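Local coordinates for ESX secretion system protein EccC (Thermomonospora curvata, PDB 4NH0) that may serve as the translocase ATPase of the type VII (ESX) secretion system, which exports proteins such as EsxA and EsxB from the cell, at residues 955-966 and 984-993; 498-506 and 515-523. All coordinates share one frame; numbering follows the deposited sequence.

The two contacts sit at opposite ends of an elongated three-ATPase chain, on opposite sides of its centre; their own centres are 113 Å apart and their nearest atoms about 93 Å, so neither touches the other. Each nevertheless lies close to a P-loop. Contact 1, in the third FtsK domain, includes Ser955, which binds the magnesium, and Asn956, which bonds ATP, and packs the helix whose first turn holds them against a loop. Contact 2 is a hairpin contact in the sheet that also holds the P-loop strand of the first ATPase; the side chain of Pro503 comes within about 4 Å of Gly316, a predicted ATP-binding residue. Along the chain, 498-523 is complete before 955-993 begins.

Contact 1. Residues 955-966 and 984-993; sequences SNLLRLITAGII and SLLDVATTEH. With MG (magnesium ion), chain E; ATP (adenosine-5'-triphosphate), chain F.
Val988 wedges its two methyls into the surface of helix 954-968, one turned to Arg959 and the other to Thr962. CG1 lies 3.9 Å from Arg959 CB, the two side chains crossing at about a right angle, while CG2 meets Thr962 CG2 at 3.8 Å. Thr962 CG2 lies anti to the backbone N, which turns the methyl to the loop. Arg959 then runs over the loop and bends at its third torsion (chi3 -86°), which carries NE to 3.5 Å from Ser984 O and lays one guanidinium face over Asn956 CA. NH1 is weakly bonded to Arg1145 O, and Arg1145 also forms a salt bridge with Asp987.

This is the helix that follows the Walker A loop of a P-loop NTPase, packed on the loop that joins the parallel strands 974-980 and 994-998. At its first turn Ser955 OG binds the magnesium at 2.2 Å and is hydrogen-bonded to Asp1045, and Asn956 N donates to ATP O1A at 3.1 Å.

Two turns beyond Arg959, Ile966 covers the far end of the loop. Its CG1 meets Thr991 CG2 tip to tip at 3.7 Å and lies equally near His993 ND1. The imidazole is fixed at both nitrogens: ND1 shares a hydrogen bond with Thr991 OG1 (3.1 Å), and NE2 is bonded to Tyr969 O.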
loop_
_atom_site.group_PDB
_atom_site.type_symbol
_atom_site.label_atom_id
_atom_site.label_comp_id
_atom_site.label_asym_id
_atom_site.label_seq_id
_atom_site.Cartn_x
_atom_site.Cartn_y
_atom_site.Cartn_z
ATOM N N SER A 955 -34.823 28.812 20.913
ATOM C CA SER A 955 -35.908 29.720 20.548
ATOM C C SER A 955 -36.208 29.692 19.053
ATOM O O SER A 955 -37.363 29.787 18.644
ATOM C CB SER A 955 -35.572 31.149 20.979
ATOM O OG SER A 955 -35.305 31.216 22.368
ATOM N N ASN A 956 -35.162 29.562 18.243
ATOM C CA ASN A 956 -35.323 29.481 16.798
ATOM C C ASN A 956 -36.084 28.231 16.382
ATOM O O ASN A 956 -36.963 28.284 15.524
ATOM C CB ASN A 956 -33.962 29.509 16.105
ATOM C CG ASN A 956 -34.065 29.272 14.614
ATOM O OD1 ASN A 956 -34.309 30.199 13.843
ATOM N ND2 ASN A 956 -33.879 28.025 14.199
ATOM N N LEU A 957 -35.734 27.105 16.994
ATOM C CA LEU A 957 -36.399 25.841 16.711
ATOM C C LEU A 957 -37.862 25.901 17.126
ATOM O O LEU A 957 -38.726 25.314 16.479
ATOM C CB LEU A 957 -35.693 24.691 17.430
ATOM C CG LEU A 957 -36.366 23.322 17.343
ATOM C CD1 LEU A 957 -36.486 22.872 15.899
ATOM C CD2 LEU A 957 -35.600 22.301 18.161
ATOM N N LEU A 958 -38.134 26.624 18.206
ATOM C CA LEU A 958 -39.491 26.758 18.714
ATOM C C LEU A 958 -40.353 27.572 17.759
ATOM O O LEU A 958 -41.525 27.263 17.551
ATOM C CB LEU A 958 -39.485 27.399 20.102
ATOM C CG LEU A 958 -39.470 26.435 21.291
ATOM C CD1 LEU A 958 -40.786 25.697 21.379
ATOM C CD2 LEU A 958 -38.329 25.447 21.176
ATOM N N ARG A 959 -39.768 28.613 17.179
ATOM C CA ARG A 959 -40.471 29.430 16.201
ATOM C C ARG A 959 -40.653 28.666 14.895
ATOM O O ARG A 959 -41.656 28.832 14.204
ATOM C CB ARG A 959 -39.723 30.743 15.958
ATOM C CG ARG A 959 -39.862 31.741 17.098
ATOM C CD ARG A 959 -39.172 33.062 16.794
ATOM N NE ARG A 959 -37.758 33.047 17.156
ATOM C CZ ARG A 959 -36.760 33.070 16.280
ATOM N NH1 ARG A 959 -37.018 33.115 14.980
ATOM N NH2 ARG A 959 -35.504 33.053 16.702
ATOM N N LEU A 960 -39.681 27.819 14.570
ATOM C CA LEU A 960 -39.754 26.992 13.371
ATOM C C LEU A 960 -40.906 25.998 13.450
ATOM O O LEU A 960 -41.706 25.890 12.523
ATOM C CB LEU A 960 -38.439 26.244 13.153
ATOM C CG LEU A 960 -38.389 25.364 11.902
ATOM C CD1 LEU A 960 -38.462 26.219 10.652
ATOM C CD2 LEU A 960 -37.141 24.499 11.889
ATOM N N ILE A 961 -40.979 25.272 14.560
ATOM C CA ILE A 961 -42.034 24.287 14.769
ATOM C C ILE A 961 -43.400 24.960 14.816
ATOM O O ILE A 961 -44.368 24.457 14.249
ATOM C CB ILE A 961 -41.812 23.488 16.068
ATOM C CG1 ILE A 961 -40.497 22.712 16.000
ATOM C CG2 ILE A 961 -42.965 22.532 16.315
ATOM C CD1 ILE A 961 -40.249 21.828 17.198
ATOM N N THR A 962 -43.467 26.103 15.491
ATOM C CA THR A 962 -44.710 26.854 15.603
ATOM C C THR A 962 -45.217 27.264 14.226
ATOM O O THR A 962 -46.359 26.983 13.870
ATOM C CB THR A 962 -44.538 28.109 16.473
ATOM O OG1 THR A 962 -43.959 27.746 17.732
ATOM C CG2 THR A 962 -45.879 28.777 16.713
ATOM N N ALA A 963 -44.351 27.914 13.453
ATOM C CA ALA A 963 -44.695 28.366 12.109
ATOM C C ALA A 963 -45.163 27.212 11.230
ATOM O O ALA A 963 -45.982 27.399 10.331
ATOM C CB ALA A 963 -43.507 29.064 11.471
ATOM N N GLY A 964 -44.641 26.021 11.496
ATOM C CA GLY A 964 -45.057 24.832 10.779
ATOM C C GLY A 964 -46.490 24.458 11.102
ATOM O O GLY A 964 -47.218 23.961 10.246
ATOM N N ILE A 965 -46.893 24.698 12.346
ATOM C CA ILE A 965 -48.251 24.400 12.786
ATOM C C ILE A 965 -49.247 25.366 12.154
ATOM O O ILE A 965 -50.357 24.978 11.791
ATOM C CB ILE A 965 -48.370 24.464 14.322
ATOM C CG1 ILE A 965 -47.352 23.529 14.974
ATOM C CG2 ILE A 965 -49.776 24.107 14.771
ATOM C CD1 ILE A 965 -47.376 23.559 16.484
ATOM N N ILE A 966 -48.839 26.624 12.021
ATOM C CA ILE A 966 -49.667 27.647 11.389
ATOM C C ILE A 966 -50.007 27.268 9.949
ATOM O O ILE A 966 -51.162 27.348 9.531
ATOM C CB ILE A 966 -48.970 29.031 11.405
ATOM C CG1 ILE A 966 -49.266 29.771 12.711
ATOM C CG2 ILE A 966 -49.429 29.890 10.239
ATOM C CD1 ILE A 966 -48.449 29.308 13.883
ATOM N N SER A 984 -39.363 35.783 23.347
ATOM C CA SER A 984 -38.570 35.480 22.163
ATOM C C SER A 984 -39.468 35.025 21.022
ATOM O O SER A 984 -39.019 34.869 19.887
ATOM C CB SER A 984 -37.539 34.392 22.473
ATOM O OG SER A 984 -36.493 34.882 23.292
ATOM N N LEU A 985 -40.740 34.806 21.336
ATOM C CA LEU A 985 -41.660 34.162 20.406
ATOM C C LEU A 985 -42.750 35.102 19.901
ATOM O O LEU A 985 -43.814 34.650 19.478
ATOM C CB LEU A 985 -42.304 32.940 21.070
ATOM C CG LEU A 985 -41.589 31.583 21.054
ATOM C CD1 LEU A 985 -40.111 31.692 21.387
ATOM C CD2 LEU A 985 -42.270 30.638 22.025
ATOM N N LEU A 986 -42.488 36.403 19.943
ATOM C CA LEU A 986 -43.457 37.390 19.470
ATOM C C LEU A 986 -43.728 37.232 17.982
ATOM O O LEU A 986 -44.834 37.488 17.510
ATOM C CB LEU A 986 -42.971 38.814 19.750
ATOM C CG LEU A 986 -42.989 39.335 21.188
ATOM C CD1 LEU A 986 -44.281 38.947 21.890
ATOM C CD2 LEU A 986 -41.781 38.846 21.955
ATOM N N ASP A 987 -42.705 36.804 17.249
ATOM C CA ASP A 987 -42.770 36.716 15.797
ATOM C C ASP A 987 -43.810 35.708 15.311
ATOM O O ASP A 987 -44.260 35.778 14.169
ATOM C CB ASP A 987 -41.392 36.351 15.239
ATOM C CG ASP A 987 -41.319 36.482 13.731
ATOM O OD1 ASP A 987 -41.632 35.496 13.032
ATOM O OD2 ASP A 987 -40.944 37.570 13.246
ATOM N N VAL A 988 -44.200 34.780 16.180
ATOM C CA VAL A 988 -45.116 33.713 15.786
ATOM C C VAL A 988 -46.396 33.679 16.617
ATOM O O VAL A 988 -47.204 32.762 16.481
ATOM C CB VAL A 988 -44.438 32.335 15.889
ATOM C CG1 VAL A 988 -43.212 32.280 14.997
ATOM C CG2 VAL A 988 -44.063 32.039 17.329
ATOM N N ALA A 989 -46.585 34.679 17.472
ATOM C CA ALA A 989 -47.736 34.698 18.368
ATOM C C ALA A 989 -48.792 35.705 17.925
ATOM O O ALA A 989 -49.653 36.097 18.714
ATOM C CB ALA A 989 -47.289 34.999 19.788
ATOM N N THR A 990 -48.731 36.113 16.663
ATOM C CA THR A 990 -49.616 37.155 16.153
ATOM C C THR A 990 -50.817 36.597 15.394
ATOM O O THR A 990 -51.766 37.323 15.106
ATOM C CB THR A 990 -48.857 38.118 15.226
ATOM O OG1 THR A 990 -48.296 37.384 14.131
ATOM C CG2 THR A 990 -47.739 38.814 15.983
ATOM N N THR A 991 -50.775 35.307 15.079
ATOM C CA THR A 991 -51.824 34.680 14.282
ATOM C C THR A 991 -53.139 34.557 15.045
ATOM O O THR A 991 -53.225 34.917 16.217
ATOM C CB THR A 991 -51.403 33.282 13.805
ATOM O OG1 THR A 991 -51.261 32.412 14.933
ATOM C CG2 THR A 991 -50.083 33.353 13.058
ATOM N N GLU A 992 -54.162 34.046 14.369
ATOM C CA GLU A 992 -55.475 33.866 14.975
ATOM C C GLU A 992 -55.476 32.650 15.898
ATOM O O GLU A 992 -56.304 32.544 16.803
ATOM C CB GLU A 992 -56.548 33.722 13.893
ATOM C CG GLU A 992 -57.971 33.615 14.423
ATOM C CD GLU A 992 -59.001 33.522 13.315
ATOM O OE1 GLU A 992 -58.704 33.963 12.185
ATOM O OE2 GLU A 992 -60.108 33.003 13.573
ATOM N N HIS A 993 -54.534 31.738 15.667
ATOM C CA HIS A 993 -54.387 30.553 16.505
ATOM C C HIS A 993 -54.082 30.946 17.946
ATOM O O HIS A 993 -54.427 30.227 18.883
ATOM C CB HIS A 993 -53.279 29.643 15.971
ATOM C CG HIS A 993 -53.378 29.360 14.505
ATOM N ND1 HIS A 993 -52.834 30.190 13.549
ATOM C CD2 HIS A 993 -53.950 28.335 13.832
ATOM C CE1 HIS A 993 -53.070 29.691 12.350
ATOM N NE2 HIS A 993 -53.745 28.565 12.493
HETATM MG MG MG E . -33.688 31.315 23.907
HETATM P PG ATP F . -30.842 31.936 24.527
HETATM O O1G ATP F . -31.172 33.209 23.788
HETATM O O2G ATP F . -29.621 32.020 25.410
HETATM O O3G ATP F . -32.037 31.278 25.171
HETATM P PB ATP F . -31.443 30.552 22.182
HETATM O O1B ATP F . -32.643 31.460 22.269
HETATM O O2B ATP F . -31.635 29.060 22.182
HETATM O O3B ATP F . -30.417 30.908 23.365
HETATM P PA ATP F . -31.406 31.434 19.552
HETATM O O1A ATP F . -32.261 30.309 19.029
HETATM O O2A ATP F . -32.050 32.753 19.897
HETATM O O3A ATP F . -30.621 30.899 20.848
HETATM O "O5'" ATP F . -30.214 31.692 18.508
HETATM C "C5'" ATP F . -29.013 32.337 18.919
HETATM C "C4'" ATP F . -28.087 32.411 17.715
HETATM O "O4'" ATP F . -27.953 31.107 17.150
HETATM C "C3'" ATP F . -28.660 33.317 16.640
HETATM O "O3'" ATP F . -27.803 34.446 16.450
HETATM C "C2'" ATP F . -28.711 32.489 15.373
HETATM O "O2'" ATP F . -27.927 33.115 14.354
HETATM C "C1'" ATP F . -28.115 31.139 15.731
HETATM N N9 ATP F . -29.030 30.049 15.310
HETATM C C8 ATP F . -30.226 29.774 15.862
HETATM N N7 ATP F . -30.816 28.716 15.252
HETATM C C5 ATP F . -29.987 28.295 14.282
HETATM C C6 ATP F . -29.998 27.222 13.263
HETATM N N6 ATP F . -31.043 26.368 13.156
HETATM N N1 ATP F . -28.931 27.124 12.441
HETATM C C2 ATP F . -27.888 27.967 12.538
HETATM N N3 ATP F . -27.812 28.962 13.438
HETATM C C4 ATP F . -28.813 29.177 14.323
HETATM O O HOH W 1 -35.141 29.971 24.202
HETATM O O HOH W 2 -34.433 33.096 23.322
#

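Contact 2. Residues 498-506 and 515-523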
loop_
_atom_site.group_PDB
_atom_site.type_symbol
_atom_site.label_atom_id
_atom_site.label_comp_id
_atom_site.label_asym_id
_atom_site.label_seq_id
_atom_site.Cartn_x
_atom_site.Cartn_y
_atom_site.Cartn_z
ATOM N N GLU A 498 55.677 -25.552 3.163
ATOM C CA GLU A 498 57.095 -25.218 3.202
ATOM C C GLU A 498 57.494 -24.232 2.109
ATOM O O GLU A 498 58.674 -23.920 1.948
ATOM C CB GLU A 498 57.929 -26.492 3.080
ATOM C CG GLU A 498 57.340 -27.674 3.828
ATOM C CD GLU A 498 57.830 -29.003 3.294
ATOM O OE1 GLU A 498 58.641 -29.001 2.345
ATOM O OE2 GLU A 498 57.397 -30.051 3.818
ATOM N N LEU A 499 56.512 -23.748 1.359
ATOM C CA LEU A 499 56.769 -22.775 0.305
ATOM C C LEU A 499 57.239 -21.449 0.889
ATOM O O LEU A 499 56.773 -21.040 1.951
ATOM C CB LEU A 499 55.517 -22.568 -0.548
ATOM C CG LEU A 499 55.228 -23.686 -1.549
ATOM C CD1 LEU A 499 53.889 -23.470 -2.230
ATOM C CD2 LEU A 499 56.348 -23.762 -2.573
ATOM N N PRO A 500 58.175 -20.780 0.197
ATOM C CA PRO A 500 58.733 -19.497 0.640
ATOM C C PRO A 500 57.659 -18.449 0.913
ATOM O O PRO A 500 56.637 -18.434 0.229
ATOM C CB PRO A 500 59.613 -19.075 -0.541
ATOM C CG PRO A 500 59.994 -20.353 -1.193
ATOM C CD PRO A 500 58.797 -21.247 -1.054
ATOM N N PRO A 501 57.889 -17.585 1.914
ATOM C CA PRO A 501 56.961 -16.510 2.281
ATOM C C PRO A 501 56.699 -15.551 1.126
ATOM O O PRO A 501 55.665 -14.885 1.103
ATOM C CB PRO A 501 57.686 -15.797 3.427
ATOM C CG PRO A 501 58.605 -16.824 3.989
ATOM C CD PRO A 501 59.055 -17.636 2.813
ATOM N N SER A 502 57.634 -15.485 0.185
ATOM C CA SER A 502 57.470 -14.666 -1.008
ATOM C C SER A 502 56.274 -15.145 -1.822
ATOM O O SER A 502 56.121 -16.343 -2.061
ATOM C CB SER A 502 58.740 -14.696 -1.861
ATOM O OG SER A 502 58.585 -13.914 -3.032
ATOM N N PRO A 503 55.417 -14.206 -2.246
ATOM C CA PRO A 503 54.197 -14.534 -2.991
ATOM C C PRO A 503 54.487 -14.988 -4.416
ATOM O O PRO A 503 55.476 -14.558 -5.009
ATOM C CB PRO A 503 53.426 -13.213 -2.986
ATOM C CG PRO A 503 54.487 -12.174 -2.918
ATOM C CD PRO A 503 55.569 -12.754 -2.051
ATOM N N GLY A 504 53.631 -15.851 -4.954
ATOM C CA GLY A 504 53.771 -16.302 -6.326
ATOM C C GLY A 504 54.032 -17.789 -6.459
ATOM O O GLY A 504 53.640 -18.407 -7.448
ATOM N N ASN A 505 54.698 -18.367 -5.466
ATOM C CA ASN A 505 55.043 -19.782 -5.507
ATOM C C ASN A 505 53.850 -20.674 -5.181
ATOM O O ASN A 505 53.014 -20.326 -4.349
ATOM C CB ASN A 505 56.193 -20.075 -4.545
ATOM C CG ASN A 505 57.469 -19.350 -4.927
ATOM O OD1 ASN A 505 58.315 -19.891 -5.639
ATOM N ND2 ASN A 505 57.613 -18.118 -4.455
ATOM N N GLY A 506 53.778 -21.824 -5.843
ATOM C CA GLY A 506 52.695 -22.763 -5.623
ATOM C C GLY A 506 52.879 -24.055 -6.394
ATOM O O GLY A 506 53.816 -24.191 -7.177
ATOM N N LEU A 515 53.230 -33.454 -9.035
ATOM C CA LEU A 515 53.116 -32.031 -8.745
ATOM C C LEU A 515 54.043 -31.243 -9.651
ATOM O O LEU A 515 55.079 -31.747 -10.085
ATOM C CB LEU A 515 53.453 -31.726 -7.282
ATOM C CG LEU A 515 52.488 -32.150 -6.177
ATOM C CD1 LEU A 515 52.831 -33.538 -5.654
ATOM C CD2 LEU A 515 52.481 -31.129 -5.050
ATOM N N VAL A 516 53.665 -30.006 -9.943
ATOM C CA VAL A 516 54.522 -29.116 -10.708
ATOM C C VAL A 516 54.622 -27.776 -9.997
ATOM O O VAL A 516 53.711 -26.954 -10.084
ATOM C CB VAL A 516 53.998 -28.900 -12.141
ATOM C CG1 VAL A 516 54.927 -27.974 -12.908
ATOM C CG2 VAL A 516 53.857 -30.228 -12.866
ATOM N N ARG A 517 55.717 -27.562 -9.278
ATOM C CA ARG A 517 55.931 -26.280 -8.628
ATOM C C ARG A 517 56.166 -25.211 -9.679
ATOM O O ARG A 517 56.937 -25.409 -10.618
ATOM C CB ARG A 517 57.110 -26.324 -7.654
ATOM C CG ARG A 517 57.495 -24.944 -7.138
ATOM C CD ARG A 517 58.384 -24.994 -5.911
ATOM N NE ARG A 517 58.804 -23.652 -5.516
ATOM C CZ ARG A 517 59.530 -23.380 -4.436
ATOM N NH1 ARG A 517 59.920 -24.359 -3.633
ATOM N NH2 ARG A 517 59.863 -22.127 -4.160
ATOM N N PHE A 518 55.492 -24.081 -9.519
ATOM C CA PHE A 518 55.613 -22.987 -10.465
ATOM C C PHE A 518 55.729 -21.658 -9.748
ATOM O O PHE A 518 55.751 -21.600 -8.519
ATOM C CB PHE A 518 54.412 -22.957 -11.408
ATOM C CG PHE A 518 53.116 -22.610 -10.729
ATOM C CD1 PHE A 518 52.636 -21.311 -10.741
ATOM C CD2 PHE A 518 52.378 -23.584 -10.080
ATOM C CE1 PHE A 518 51.448 -20.992 -10.117
ATOM C CE2 PHE A 518 51.189 -23.271 -9.456
ATOM C CZ PHE A 518 50.722 -21.973 -9.475
ATOM N N LYS A 519 55.797 -20.589 -10.530
ATOM C CA LYS A 519 55.747 -19.252 -9.973
ATOM C C LYS A 519 54.880 -18.362 -10.850
ATOM O O LYS A 519 55.199 -18.119 -12.014
ATOM C CB LYS A 519 57.146 -18.669 -9.828
ATOM C CG LYS A 519 57.174 -17.552 -8.828
ATOM C CD LYS A 519 58.565 -17.105 -8.473
ATOM C CE LYS A 519 58.465 -16.083 -7.370
ATOM N NZ LYS A 519 57.274 -15.219 -7.592
ATOM N N ALA A 520 53.780 -17.882 -10.283
ATOM C CA ALA A 520 52.779 -17.143 -11.042
ATOM C C ALA A 520 53.315 -15.833 -11.605
ATOM O O ALA A 520 54.168 -15.183 -11.002
ATOM C CB ALA A 520 51.561 -16.876 -10.174
ATOM N N ALA A 521 52.804 -15.456 -12.772
ATOM C CA ALA A 521 53.125 -14.171 -13.373
ATOM C C ALA A 521 52.288 -13.081 -12.721
ATOM O O ALA A 521 51.333 -13.375 -12.003
ATOM C CB ALA A 521 52.886 -14.207 -14.872
ATOM N N TYR A 522 52.641 -11.825 -12.968
ATOM C CA TYR A 522 51.894 -10.714 -12.393
ATOM C C TYR A 522 51.308 -9.817 -13.476
ATOM O O TYR A 522 51.768 -9.820 -14.617
ATOM C CB TYR A 522 52.781 -9.895 -11.452
ATOM C CG TYR A 522 53.962 -9.224 -12.118
ATOM C CD1 TYR A 522 53.857 -7.938 -12.634
ATOM C CD2 TYR A 522 55.188 -9.870 -12.217
ATOM C CE1 TYR A 522 54.933 -7.320 -13.238
ATOM C CE2 TYR A 522 56.271 -9.259 -12.821
ATOM C CZ TYR A 522 56.137 -7.984 -13.328
ATOM O OH TYR A 522 57.213 -7.370 -13.929
ATOM N N VAL A 523 50.285 -9.053 -13.107
ATOM C CA VAL A 523 49.627 -8.138 -14.031
ATOM C C VAL A 523 49.433 -6.769 -13.391
ATOM O O VAL A 523 48.975 -5.828 -14.039
ATOM C CB VAL A 523 48.258 -8.679 -14.485
ATOM C CG1 VAL A 523 48.433 -9.905 -15.364
ATOM C CG2 VAL A 523 47.390 -9.001 -13.281
#
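Arg517 sets out with CG opposite its own backbone N (chi1 171°) and stays extended as far as NE, and this reach brings its guanidinium up to Leu499, Pro500 and Asn505. Leu499 CD2 sits over the centre of one guanidinium face, 3.7 Å from Arg517 CZ. Asn505 is met at the edge instead: Arg517 NH2 donates to Asn505 OD1 at 3.1 Å, a fairly straight bond lying near the guanidinium plane. The two flat groups stand almost perpendicular, 89° apart, and NH2 approaches from above the amide plane instead of on a lone pair. Pro500 CD adds a contact with the same nitrogen. Without the guanidinium, as with an alanine here, Asn505 OD1 would probably lose this donor and the Leu499 methyl the flat surface it now covers.

Strands 505-510 and 518-520 form an antiparallel beta hairpin at whose base these groups gather, within the mixed sheet that also contains the P-loop strand 306-310. Gly506 and Phe518 are the hydrogen-bonded pair: Phe518 N donates to Gly506 O at 2.9 Å, and the return bond from Gly506 N is weak. Asn505 and Lys519 make the adjacent non-hydrogen-bonded pair, after which Ala520 N reaches Gly504 O at 2.9 Å. The Phe518 ring lies against the backbone of Gly506, CD2 and CE2 nearest; a side chain there would point to this same face.

On the face carrying Asn505, Lys519 runs out extended and turns only at its last torsion, so that NZ donates to Pro503 O at 3.2 Å, in the carbonyl plane and on a lone pair. Its CE passes Asn505 ND2, whose weak bond to Ser502 O ties the amide back into its own loop. Gly504 adopts backbone angles (phi 117°) that call for glycine, just where the loop enters the strand.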